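Local structure of E3 SUMO-protein ligase SIZ1 (Saccharomyces cerevisiae, 3I2D) at residues Q77-E82 with F198-E203. The protein acts as an E3 ligase of the PIAS family that mediates attachment of SUMO to septins and PCNA. Sequence-based numbering, arbitrary orientation.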
loop_
_atom_site.group_PDB
_atom_site.type_symbol
_atom_site.label_atom_id
_atom_site.label_comp_id
_atom_site.label_asym_id
_atom_site.label_seq_id
_atom_site.Cartn_x
_atom_site.Cartn_y
_atom_site.Cartn_z
ATOM N N GLN A 77 2.460 -9.171 10.957
ATOM C CA GLN A 77 2.222 -10.525 11.433
ATOM C C GLN A 77 2.508 -10.722 12.909
ATOM O O GLN A 77 1.626 -11.137 13.659
ATOM C CB GLN A 77 3.085 -11.487 10.636
ATOM C CG GLN A 77 2.359 -12.652 10.024
ATOM C CD GLN A 77 3.198 -13.302 8.946
ATOM O OE1 GLN A 77 4.323 -13.746 9.201
ATOM N NE2 GLN A 77 2.666 -13.350 7.726
ATOM N N ARG A 78 3.739 -10.432 13.322
ATOM C CA ARG A 78 4.133 -10.608 14.719
ATOM C C ARG A 78 4.840 -9.393 15.267
ATOM O O ARG A 78 5.540 -8.694 14.542
ATOM C CB ARG A 78 5.097 -11.781 14.857
ATOM C CG ARG A 78 4.880 -12.647 16.075
ATOM C CD ARG A 78 3.966 -13.818 15.738
ATOM N NE ARG A 78 4.377 -14.483 14.499
ATOM C CZ ARG A 78 5.601 -14.957 14.260
ATOM N NH1 ARG A 78 6.560 -14.847 15.177
ATOM N NH2 ARG A 78 5.869 -15.540 13.095
ATOM N N LEU A 79 4.663 -9.145 16.555
ATOM C CA LEU A 79 5.349 -8.037 17.198
ATOM C C LEU A 79 6.529 -8.605 17.965
ATOM O O LEU A 79 6.361 -9.540 18.740
ATOM C CB LEU A 79 4.450 -7.310 18.206
ATOM C CG LEU A 79 5.264 -6.261 18.997
ATOM C CD1 LEU A 79 4.824 -4.849 18.625
ATOM C CD2 LEU A 79 5.102 -6.486 20.482
ATOM N N ILE A 80 7.720 -8.069 17.732
ATOM C CA ILE A 80 8.900 -8.493 18.482
ATOM C C ILE A 80 8.799 -7.570 19.704
ATOM O O ILE A 80 9.232 -6.417 19.675
ATOM C CB ILE A 80 10.183 -8.235 17.685
ATOM C CG1 ILE A 80 10.198 -9.135 16.454
ATOM C CG2 ILE A 80 11.393 -8.529 18.534
ATOM C CD1 ILE A 80 11.441 -8.980 15.633
ATOM N N PRO A 81 8.229 -8.095 20.804
ATOM C CA PRO A 81 7.975 -7.443 22.096
ATOM C C PRO A 81 9.064 -6.541 22.637
ATOM O O PRO A 81 8.792 -5.418 23.064
ATOM C CB PRO A 81 7.678 -8.617 23.014
ATOM C CG PRO A 81 8.614 -9.652 22.497
ATOM C CD PRO A 81 8.405 -9.547 21.006
ATOM N N GLU A 82 10.296 -7.032 22.611
ATOM C CA GLU A 82 11.430 -6.278 23.113
ATOM C C GLU A 82 11.724 -5.001 22.309
ATOM O O GLU A 82 12.282 -4.048 22.840
ATOM C CB GLU A 82 12.655 -7.195 23.147
ATOM C CG GLU A 82 12.344 -8.628 22.716
ATOM C CD GLU A 82 13.298 -9.653 23.315
ATOM O OE1 GLU A 82 13.262 -9.839 24.554
ATOM O OE2 GLU A 82 14.082 -10.267 22.551
ATOM N N PHE A 198 7.748 0.557 17.124
ATOM C CA PHE A 198 7.392 -0.847 17.262
ATOM C C PHE A 198 8.147 -1.652 16.230
ATOM O O PHE A 198 8.374 -1.190 15.118
ATOM C CB PHE A 198 5.912 -1.071 17.018
ATOM C CG PHE A 198 5.020 -0.343 17.960
ATOM C CD1 PHE A 198 4.768 1.011 17.794
ATOM C CD2 PHE A 198 4.404 -1.016 19.002
ATOM C CE1 PHE A 198 3.909 1.683 18.655
ATOM C CE2 PHE A 198 3.547 -0.358 19.865
ATOM C CZ PHE A 198 3.296 0.991 19.694
ATOM N N GLY A 199 8.537 -2.861 16.608
ATOM C CA GLY A 199 9.240 -3.736 15.693
ATOM C C GLY A 199 8.258 -4.823 15.327
ATOM O O GLY A 199 7.698 -5.473 16.203
ATOM N N TYR A 200 8.013 -5.004 14.039
ATOM C CA TYR A 200 7.074 -6.024 13.586
ATOM C C TYR A 200 7.683 -6.856 12.472
ATOM O O TYR A 200 8.415 -6.332 11.615
ATOM C CB TYR A 200 5.801 -5.401 12.997
ATOM C CG TYR A 200 4.847 -4.729 13.959
ATOM C CD1 TYR A 200 4.565 -3.368 13.849
ATOM C CD2 TYR A 200 4.150 -5.464 14.912
ATOM C CE1 TYR A 200 3.601 -2.755 14.659
ATOM C CE2 TYR A 200 3.188 -4.862 15.724
ATOM C CZ TYR A 200 2.919 -3.509 15.589
ATOM O OH TYR A 200 1.953 -2.920 16.375
ATOM N N ILE A 201 7.386 -8.155 12.493
ATOM C CA ILE A 201 7.807 -9.036 11.413
ATOM C C ILE A 201 6.579 -8.896 10.518
ATOM O O ILE A 201 5.455 -9.169 10.947
ATOM C CB ILE A 201 7.953 -10.511 11.857
ATOM C CG1 ILE A 201 9.244 -10.700 12.644
ATOM C CG2 ILE A 201 8.015 -11.411 10.646
ATOM C CD1 ILE A 201 9.429 -12.092 13.169
ATOM N N VAL A 202 6.780 -8.419 9.299
ATOM C CA VAL A 202 5.665 -8.240 8.385
ATOM C C VAL A 202 5.854 -9.122 7.173
ATOM O O VAL A 202 6.975 -9.525 6.838
ATOM C CB VAL A 202 5.548 -6.767 7.896
ATOM C CG1 VAL A 202 5.475 -5.804 9.100
ATOM C CG2 VAL A 202 6.733 -6.426 6.997
ATOM N N GLU A 203 4.746 -9.421 6.517
ATOM C CA GLU A 203 4.800 -10.239 5.333
ATOM C C GLU A 203 4.676 -9.355 4.104
ATOM O O GLU A 203 3.722 -8.587 3.971
ATOM C CB GLU A 203 3.671 -11.275 5.327
ATOM C CG GLU A 203 3.754 -12.225 4.121
ATOM C CD GLU A 203 2.618 -13.232 4.050
ATOM O OE1 GLU A 203 2.547 -14.119 4.929
ATOM O OE2 GLU A 203 1.799 -13.131 3.107
#
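Leu79 and Tyr200 face each other as an antiparallel non-hydrogen-bonded pair, their side chains on the same side of the sheet. Leu79 CG stands anti to the backbone N (chi1 173°), and its CD1 reaches CE2 of the Tyr200 ring at 3.3 Å. Leu79 CD1 also meets the edge of the Phe198 ring, 3.9 Å from Phe198 CD2, so one leucine branch touches both aromatics. The Tyr200 ring, its CG beside the backbone N (chi1 -71°), has Arg78 O at its edge, in plane. An alanine in place of Tyr200 would probably open a gap beside Leu79, leaving its CD1 with the Phe198 edge but without the phenol ring. Arg78 and Ile201 turn to the opposite face, where Arg78 NH1 forms a salt bridge with Asp106 OD1 of helix 104-111; Ile80 CD1 lies 4.1 Å from Ile201 CG1, the two side chains crossing at about a right angle. Ile201 N donates to Arg78 O (2.8 Å), and Ile80 N to Gly199 O. Farther along, the extended Gln77 side chain brings NE2 to Glu203 OE1 in a weak hydrogen bond of 2.9 Å; a second weak one joins NE2 to His117. Ile201 O accepts from both Gln77 N (3.0 Å) and Arg78 N (3.2 Å), forming a classic beta bulge in outer strand 74-90 where it joins strand 195-204 in an antiparallel sheet of the PINIT domain.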